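Local structure of toxin of toxin-antitoxin system (Rickettsia felis, 3ZVK) at residues 82-87 and 122-127; 3-8 and 66-71. The protein cleaves single-stranded RNA as the magnesium-dependent toxin of a type II toxin-antitoxin system and forms a complex with its antitoxin VapB2. The protein carries 1 engineered substitution. All blocks are in the same frame, centred on the assembly; numbering follows the deposited sequence.

Contact 1. Residues 82-87 and 122-127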
# COMPACT_ATOMS: atom_id res chain seq x y z
N GLY A 82 23.84 -12.34 -12.19
CA GLY A 82 24.94 -11.50 -12.64
C GLY A 82 26.27 -12.22 -12.61
O GLY A 82 27.03 -12.15 -13.57
N GLU A 83 26.53 -12.95 -11.51
CA GLU A 83 27.76 -13.72 -11.30
C GLU A 83 27.86 -14.92 -12.24
O GLU A 83 28.91 -15.15 -12.83
CB GLU A 83 27.89 -14.15 -9.82
CG GLU A 83 28.18 -13.01 -8.87
CD GLU A 83 29.59 -12.44 -8.95
OE1 GLU A 83 30.51 -13.07 -8.38
OE2 GLU A 83 29.77 -11.36 -9.55
N LEU A 84 26.76 -15.68 -12.38
CA LEU A 84 26.66 -16.85 -13.24
C LEU A 84 26.82 -16.51 -14.73
O LEU A 84 27.61 -17.15 -15.43
CB LEU A 84 25.33 -17.60 -12.96
CG LEU A 84 25.02 -18.86 -13.78
CD1 LEU A 84 26.11 -19.91 -13.62
CD2 LEU A 84 23.67 -19.44 -13.41
N ARG A 85 26.10 -15.48 -15.22
CA ARG A 85 26.17 -15.04 -16.61
C ARG A 85 27.58 -14.63 -16.99
O ARG A 85 28.07 -15.04 -18.05
CB ARG A 85 25.15 -13.92 -16.90
CG ARG A 85 25.02 -13.67 -18.39
CD ARG A 85 23.86 -12.79 -18.74
NE ARG A 85 24.08 -12.18 -20.05
CZ ARG A 85 23.32 -11.25 -20.59
NH1 ARG A 85 22.26 -10.80 -19.93
NH2 ARG A 85 23.62 -10.74 -21.76
N THR A 86 28.24 -13.83 -16.12
CA THR A 86 29.61 -13.36 -16.32
C THR A 86 30.59 -14.54 -16.40
O THR A 86 31.41 -14.57 -17.31
CB THR A 86 29.98 -12.34 -15.24
OG1 THR A 86 29.09 -11.24 -15.34
CG2 THR A 86 31.42 -11.85 -15.34
N GLU A 87 30.48 -15.49 -15.44
CA GLU A 87 31.34 -16.67 -15.38
C GLU A 87 31.18 -17.55 -16.63
O GLU A 87 32.18 -17.94 -17.22
CB GLU A 87 31.08 -17.48 -14.10
CG GLU A 87 32.16 -18.53 -13.84
CD GLU A 87 32.02 -19.41 -12.62
OE1 GLU A 87 31.06 -19.21 -11.83
OE2 GLU A 87 32.86 -20.32 -12.46
N LYS A 122 24.16 -26.98 -18.43
CA LYS A 122 25.43 -27.65 -18.67
C LYS A 122 26.44 -27.71 -17.54
O LYS A 122 26.33 -28.54 -16.63
CB LYS A 122 26.05 -27.14 -19.97
CG LYS A 122 25.54 -27.87 -21.19
N ARG A 123 27.48 -26.88 -17.66
CA ARG A 123 28.60 -26.75 -16.73
C ARG A 123 28.34 -25.42 -16.03
O ARG A 123 28.94 -24.40 -16.35
CB ARG A 123 29.94 -26.79 -17.50
CG ARG A 123 31.21 -26.69 -16.67
CD ARG A 123 32.24 -25.83 -17.39
NE ARG A 123 33.57 -26.43 -17.41
CZ ARG A 123 34.59 -25.98 -18.13
NH1 ARG A 123 34.44 -24.93 -18.92
NH2 ARG A 123 35.77 -26.60 -18.08
N ILE A 124 27.35 -25.45 -15.13
CA ILE A 124 26.91 -24.30 -14.35
C ILE A 124 27.33 -24.46 -12.88
O ILE A 124 26.95 -25.44 -12.22
CB ILE A 124 25.41 -23.89 -14.60
CG1 ILE A 124 24.39 -24.94 -14.14
CG2 ILE A 124 25.16 -23.47 -16.06
CD1 ILE A 124 24.52 -26.45 -14.68
N PRO A 125 28.24 -23.57 -12.42
CA PRO A 125 28.79 -23.70 -11.06
C PRO A 125 27.79 -23.35 -9.95
O PRO A 125 26.90 -22.53 -10.15
CB PRO A 125 29.98 -22.72 -11.07
CG PRO A 125 30.22 -22.41 -12.53
CD PRO A 125 28.86 -22.43 -13.12
N ASN A 126 27.99 -23.99 -8.78
CA ASN A 126 27.17 -23.83 -7.56
C ASN A 126 25.70 -24.29 -7.70
O ASN A 126 24.88 -24.02 -6.81
CB ASN A 126 27.26 -22.40 -6.96
CG ASN A 126 28.59 -21.70 -7.09
OD1 ASN A 126 29.65 -22.17 -6.64
ND2 ASN A 126 28.55 -20.52 -7.69
N LEU A 127 25.37 -25.02 -8.79
CA LEU A 127 24.02 -25.50 -9.03
C LEU A 127 23.85 -26.98 -8.76
O LEU A 127 24.55 -27.80 -9.35
CB LEU A 127 23.55 -25.11 -10.46
CG LEU A 127 22.13 -25.50 -10.87
CD1 LEU A 127 21.13 -24.51 -10.41
CD2 LEU A 127 22.01 -25.55 -12.34

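Contact 2. Residues 3-8 and 66-71. Engineered in segment 3-8: Gly6 (natural residue Asp).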
# COMPACT_ATOMS: atom_id res chain seq x y z
N TYR A 3 12.69 -28.52 -4.39
CA TYR A 3 12.98 -29.07 -5.70
C TYR A 3 12.27 -28.17 -6.70
O TYR A 3 11.05 -28.09 -6.67
CB TYR A 3 12.47 -30.51 -5.83
CG TYR A 3 13.40 -31.53 -5.21
CD1 TYR A 3 13.37 -31.79 -3.85
CD2 TYR A 3 14.33 -32.22 -6.00
CE1 TYR A 3 14.24 -32.72 -3.27
CE2 TYR A 3 15.19 -33.16 -5.44
CZ TYR A 3 15.13 -33.42 -4.07
OH TYR A 3 15.96 -34.35 -3.47
N MET A 4 13.02 -27.45 -7.53
CA MET A 4 12.44 -26.58 -8.55
C MET A 4 12.52 -27.30 -9.89
O MET A 4 13.59 -27.82 -10.25
CB MET A 4 13.16 -25.22 -8.61
CG MET A 4 13.07 -24.46 -7.32
SD MET A 4 13.64 -22.76 -7.37
CE MET A 4 12.20 -21.98 -8.05
N LEU A 5 11.39 -27.41 -10.60
CA LEU A 5 11.40 -28.10 -11.91
C LEU A 5 11.68 -27.12 -13.03
O LEU A 5 11.18 -25.98 -13.01
CB LEU A 5 10.07 -28.84 -12.21
CG LEU A 5 9.44 -29.61 -11.07
CD1 LEU A 5 8.00 -30.00 -11.43
CD2 LEU A 5 10.30 -30.81 -10.69
N GLY A 6 12.51 -27.55 -13.96
CA GLY A 6 12.88 -26.78 -15.15
C GLY A 6 11.78 -26.88 -16.18
O GLY A 6 10.82 -27.65 -16.01
N THR A 7 11.89 -26.10 -17.24
CA THR A 7 10.88 -26.02 -18.30
C THR A 7 10.68 -27.36 -19.01
O THR A 7 9.53 -27.78 -19.18
CB THR A 7 11.21 -24.86 -19.26
OG1 THR A 7 11.39 -23.67 -18.48
CG2 THR A 7 10.11 -24.62 -20.32
N ASN A 8 11.79 -28.02 -19.41
CA ASN A 8 11.79 -29.31 -20.10
C ASN A 8 11.08 -30.39 -19.31
O ASN A 8 10.29 -31.12 -19.90
CB ASN A 8 13.21 -29.76 -20.45
CG ASN A 8 14.02 -28.93 -21.41
OD1 ASN A 8 15.21 -29.21 -21.58
ND2 ASN A 8 13.45 -28.00 -22.17
N SER A 66 -1.59 -27.31 -9.73
CA SER A 66 -2.34 -27.56 -8.51
C SER A 66 -1.56 -28.08 -7.31
O SER A 66 -1.91 -27.71 -6.18
CB SER A 66 -3.59 -28.39 -8.77
OG SER A 66 -3.26 -29.72 -9.10
N ARG A 67 -0.50 -28.93 -7.50
CA ARG A 67 0.27 -29.45 -6.35
C ARG A 67 1.70 -28.87 -6.26
O ARG A 67 2.49 -29.32 -5.42
CB ARG A 67 0.20 -30.97 -6.26
CG ARG A 67 -1.22 -31.50 -6.28
CD ARG A 67 -1.37 -32.97 -5.92
NE ARG A 67 -0.97 -33.28 -4.54
CZ ARG A 67 -1.69 -32.99 -3.46
NH1 ARG A 67 -2.86 -32.37 -3.58
NH2 ARG A 67 -1.25 -33.30 -2.26
N LEU A 68 1.96 -27.79 -7.02
CA LEU A 68 3.21 -27.02 -7.15
C LEU A 68 3.12 -25.68 -6.42
O LEU A 68 2.06 -25.14 -6.31
CB LEU A 68 3.43 -26.65 -8.69
CG LEU A 68 4.61 -27.28 -9.42
CD1 LEU A 68 4.99 -28.52 -8.80
CD2 LEU A 68 4.27 -27.63 -10.82
N GLU A 69 4.26 -25.10 -6.02
CA GLU A 69 4.37 -23.76 -5.48
C GLU A 69 5.03 -22.93 -6.60
O GLU A 69 6.06 -23.34 -7.14
CB GLU A 69 5.26 -23.77 -4.23
CG GLU A 69 5.32 -22.42 -3.52
CD GLU A 69 6.03 -22.42 -2.17
OE1 GLU A 69 5.81 -23.37 -1.38
OE2 GLU A 69 6.80 -21.47 -1.90
N ILE A 70 4.42 -21.81 -7.00
CA ILE A 70 5.00 -20.91 -8.01
C ILE A 70 5.81 -19.85 -7.25
O ILE A 70 5.24 -19.11 -6.44
CB ILE A 70 3.93 -20.31 -8.97
CG1 ILE A 70 3.06 -21.44 -9.56
CG2 ILE A 70 4.61 -19.48 -10.08
CD1 ILE A 70 1.66 -21.01 -9.82
N ILE A 71 7.13 -19.84 -7.44
CA ILE A 71 8.01 -18.92 -6.72
C ILE A 71 8.36 -17.75 -7.63
O ILE A 71 8.86 -17.96 -8.72
CB ILE A 71 9.28 -19.61 -6.12
CG1 ILE A 71 8.90 -20.83 -5.22
CG2 ILE A 71 10.17 -18.60 -5.36
CD1 ILE A 71 10.08 -21.64 -4.69

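Contact 1. Residues 82-87 and 122-127
Leu84 overlaps the ring of Pro125 with one methyl. Its CD1 lies 3.8 Å from Pro125 CD and 4.2 Å from Ile124 CB. Leu84 belongs to helix 75-90 of the PIN-domain fold. Segment 122-127 is the loop that leads into the edge strand 128-131, and it makes a type II beta turn from Ile124 to Leu127. No hydrogen bond joins the two segments, so the contact rests on packing. CG of Leu84 stands anti to the backbone N (chi1 179°), which sends CD1 toward the loop. Ile124 meets Leu84 through its CB, while the end of its chain leads away from the helix; the side chain also touches Ile95. Leu84 is buried and touches Leu100 and Ile107 of helix 97-109 as well as the loop.

One helical turn on, the extended side chain of Glu87 and the ring of Pro125 come at each other from opposite directions. Glu87 OE1 and OE2 each lie 3.4 Å from Pro125 CG, which sits over the carboxylate face, tilted from its normal. On the far side of the helix, Thr86 OG1 and Ser49 OG of a second toxin subunit are hydrogen-bonded, and Arg85 makes a cation-pi contact with Tyr46 of that subunit. Gly82 O has three partners: Thr86 N, Thr86 OG1 and that same Ser49 OG. Thr86 OG1 lies 2.9 Å from Gly82 O, with a C=O...donor angle of 161°.

Contact 2. Residues 3-8 and 66-71
Met4 bends its chain to bring its terminal methyl to Ile71. In the parallel sheet of the PIN domain, strand 33-37 lies between strands 2-5 and 69-71. The two segments therefore share no backbone bond, and their nearest CA atoms, those of Met4 and Ile71, are 9.0 Å apart. Side chains bridge the gap on both faces of the sheet. Met4 is extended at chi2, then turns at chi3 (82°), which swings CE toward the edge strand. Ile71 sends CG1 anti to its carbonyl carbon (chi1 -54°) and runs out extended to CD1. The two chains meet at about a right angle, with 4.0 Å between Met4 CE and Ile71 CD1, and both also touch His105 of helix 97-109. Gly6, an engineered replacement for Asp at a predicted magnesium site, follows strand 2-5 as the N-cap of helix 7-16.

On the other face, Leu68 packs on Ile34 and on Trp46 of a VapB antitoxin chain. Its chi1, -114°, lies away from the staggered positions, and CD1 is the methyl that reaches Leu5. The two leucines approach methyl to methyl, with 4.3 Å between Leu5 CD1 and Leu68 CD1.

Contact 2 is buried near the centre of the folded chain, and contact 1 is partly buried toward its outside. Their centres are about 21 Å apart, and they do not touch. Contact 2 is complete earlier along the chain, and its strand 69-71 is followed by helix 75-90 of contact 1. Contact 2 is wholly apolar and spans an intervening strand. Contact 1 joins a helix to a loop and adds the carboxylate of an exposed glutamate to its apolar packing. Helix 97-109 packs against side chains of both. Their outer neighbours differ too. Helix 75-90 faces a second toxin subunit, whereas segment 66-71 is packed by antitoxin.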